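Local coordinates for probable LacI-family transcriptional regulator (Corynebacterium glutamicum ATCC 13032, PDB 3BIL), which is probably a DNA-binding transcription factor that recognises regulatory sequences, as LacI-family repressors do, though its own function has not been established, at residues P280-Q285 with L289-Q294. Residues are numbered along the deposited sequence; the frame is centred on the assembly and turned at random.
Sequences PLFALQ and LTVIDQ
The phenyl ring of Phe282 meets two aliphatic groups of 289-294 obliquely. Leu289 CD2 lies 4.1 Å from Phe282 CG, near the root of the ring, and Val291 CG1 lies 4.1 Å from Phe282 CD1, farther along. The two methyls are thus spaced along the aromatic group, with Val291 crossing it at about a right angle. With CG anti to its own carbonyl carbon (chi1 -61°), the Phe282 ring is directed at the side chains of Leu289 and Val291. The same ring touches Thr253 and Ile257 of helix 250-262 and meets the His279 ring, the two planes about 40° apart. The second flat group, the Gln285 amide, turns back on its own turn: NE2 donates to Leu281 O at 2.9 Å, the acceptor lying close to the amide plane of Gln285 while NE2 stands well above the carbonyl plane of Leu281. The bend at chi2 (-56°) folds the amide back this way. Gln285 CG rests against Leu289 CD1, 3.9 Å off. This is the connection between strands 272-276 and 291-293, parallel neighbours in the sheet of a periplasmic-binding-protein-like domain, the fold that binds effectors in LacI-family relatives. A turn with helical backbone angles, with Ala283 N hydrogen-bonded to Pro280 O at 3.2 Å, precedes the return to the sheet. Leu289 N gives a weak hydrogen bond to Phe282 O (3.3 Å), tying the turn to the segment entering the strand. On the subunit interface, Phe282 packs on Leu281 of the second subunit, and Gln285 packs on its counterpart there.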
loop_
_atom_site.group_PDB
_atom_site.type_symbol
_atom_site.label_atom_id
_atom_site.label_comp_id
_atom_site.label_asym_id
_atom_site.label_seq_id
_atom_site.Cartn_x
_atom_site.Cartn_y
_atom_site.Cartn_z
ATOM N N PRO A 280 0.926 -8.626 2.272
ATOM C CA PRO A 280 0.936 -9.271 3.605
ATOM C C PRO A 280 -0.438 -9.747 4.087
ATOM O O PRO A 280 -0.555 -10.862 4.633
ATOM C CB PRO A 280 1.522 -8.194 4.541
ATOM C CG PRO A 280 1.794 -6.960 3.645
ATOM C CD PRO A 280 1.748 -7.395 2.224
ATOM N N LEU A 281 -1.469 -8.941 3.851
ATOM C CA LEU A 281 -2.829 -9.338 4.260
ATOM C C LEU A 281 -3.465 -10.485 3.477
ATOM O O LEU A 281 -4.413 -11.095 3.983
ATOM C CB LEU A 281 -3.791 -8.141 4.363
ATOM C CG LEU A 281 -3.541 -7.168 5.527
ATOM C CD1 LEU A 281 -4.502 -5.958 5.500
ATOM C CD2 LEU A 281 -3.600 -7.890 6.884
ATOM N N PHE A 282 -2.956 -10.802 2.272
ATOM C CA PHE A 282 -3.423 -12.018 1.565
ATOM C C PHE A 282 -3.046 -13.282 2.341
ATOM O O PHE A 282 -3.837 -14.200 2.425
ATOM C CB PHE A 282 -3.005 -12.102 0.068
ATOM C CG PHE A 282 -3.539 -10.962 -0.818
ATOM C CD1 PHE A 282 -2.935 -10.704 -2.049
ATOM C CD2 PHE A 282 -4.625 -10.174 -0.424
ATOM C CE1 PHE A 282 -3.355 -9.675 -2.860
ATOM C CE2 PHE A 282 -5.095 -9.152 -1.234
ATOM C CZ PHE A 282 -4.453 -8.881 -2.457
ATOM N N ALA A 283 -1.882 -13.297 2.979
ATOM C CA ALA A 283 -1.411 -14.493 3.701
ATOM C C ALA A 283 -2.139 -14.758 5.021
ATOM O O ALA A 283 -1.918 -15.806 5.656
ATOM C CB ALA A 283 0.075 -14.371 3.951
ATOM N N LEU A 284 -2.987 -13.811 5.440
ATOM C CA LEU A 284 -3.589 -13.842 6.785
ATOM C C LEU A 284 -5.129 -13.855 6.826
ATOM O O LEU A 284 -5.711 -13.675 7.902
ATOM C CB LEU A 284 -3.065 -12.677 7.662
ATOM C CG LEU A 284 -1.576 -12.316 7.665
ATOM C CD1 LEU A 284 -1.409 -10.974 8.303
ATOM C CD2 LEU A 284 -0.677 -13.369 8.314
ATOM N N GLN A 285 -5.767 -14.024 5.662
ATOM C CA GLN A 285 -7.181 -14.382 5.539
ATOM C C GLN A 285 -7.451 -15.690 6.345
ATOM O O GLN A 285 -6.505 -16.437 6.622
ATOM C CB GLN A 285 -7.553 -14.573 4.039
ATOM C CG GLN A 285 -7.347 -13.372 3.047
ATOM C CD GLN A 285 -8.079 -12.065 3.445
ATOM O OE1 GLN A 285 -9.316 -11.935 3.295
ATOM N NE2 GLN A 285 -7.302 -11.084 3.944
ATOM N N LEU A 289 -4.493 -17.065 0.892
ATOM C CA LEU A 289 -4.741 -17.078 -0.519
ATOM C C LEU A 289 -3.589 -17.653 -1.307
ATOM O O LEU A 289 -2.487 -17.150 -1.237
ATOM C CB LEU A 289 -4.996 -15.666 -1.027
ATOM C CG LEU A 289 -6.354 -15.231 -1.506
ATOM C CD1 LEU A 289 -7.368 -15.271 -0.364
ATOM C CD2 LEU A 289 -6.150 -13.834 -2.002
ATOM N N THR A 290 -3.866 -18.672 -2.108
ATOM C CA THR A 290 -2.955 -19.035 -3.142
ATOM C C THR A 290 -2.774 -17.807 -4.070
ATOM O O THR A 290 -3.725 -17.223 -4.530
ATOM C CB THR A 290 -3.476 -20.272 -3.850
ATOM O OG1 THR A 290 -3.639 -21.339 -2.891
ATOM C CG2 THR A 290 -2.505 -20.723 -4.943
ATOM N N VAL A 291 -1.548 -17.421 -4.355
ATOM C CA VAL A 291 -1.302 -16.262 -5.191
ATOM C C VAL A 291 -0.101 -16.524 -6.089
ATOM O O VAL A 291 0.704 -17.438 -5.851
ATOM C CB VAL A 291 -0.960 -14.971 -4.370
ATOM C CG1 VAL A 291 -2.206 -14.410 -3.565
ATOM C CG2 VAL A 291 0.254 -15.168 -3.443
ATOM N N ILE A 292 0.008 -15.689 -7.119
ATOM C CA ILE A 292 1.107 -15.709 -8.027
ATOM C C ILE A 292 2.062 -14.609 -7.627
ATOM O O ILE A 292 1.717 -13.441 -7.605
ATOM C CB ILE A 292 0.613 -15.621 -9.486
ATOM C CG1 ILE A 292 -0.094 -16.944 -9.847
ATOM C CG2 ILE A 292 1.784 -15.364 -10.439
ATOM C CD1 ILE A 292 -0.753 -16.925 -11.218
ATOM N N ASP A 293 3.264 -14.998 -7.248
ATOM C CA ASP A 293 4.239 -14.033 -6.819
ATOM C C ASP A 293 5.097 -13.644 -8.023
ATOM O O ASP A 293 5.465 -14.475 -8.836
ATOM C CB ASP A 293 5.063 -14.607 -5.650
ATOM C CG ASP A 293 6.338 -13.796 -5.334
ATOM O OD1 ASP A 293 6.482 -12.649 -5.778
ATOM O OD2 ASP A 293 7.219 -14.304 -4.631
ATOM N N GLN A 294 5.401 -12.373 -8.136
ATOM C CA GLN A 294 6.192 -11.875 -9.225
ATOM C C GLN A 294 7.581 -11.511 -8.830
ATOM O O GLN A 294 8.362 -11.043 -9.673
ATOM C CB GLN A 294 5.575 -10.601 -9.707
ATOM C CG GLN A 294 4.640 -10.802 -10.805
ATOM C CD GLN A 294 4.123 -9.500 -11.194
ATOM O OE1 GLN A 294 4.671 -8.857 -12.092
ATOM N NE2 GLN A 294 3.122 -9.024 -10.457
#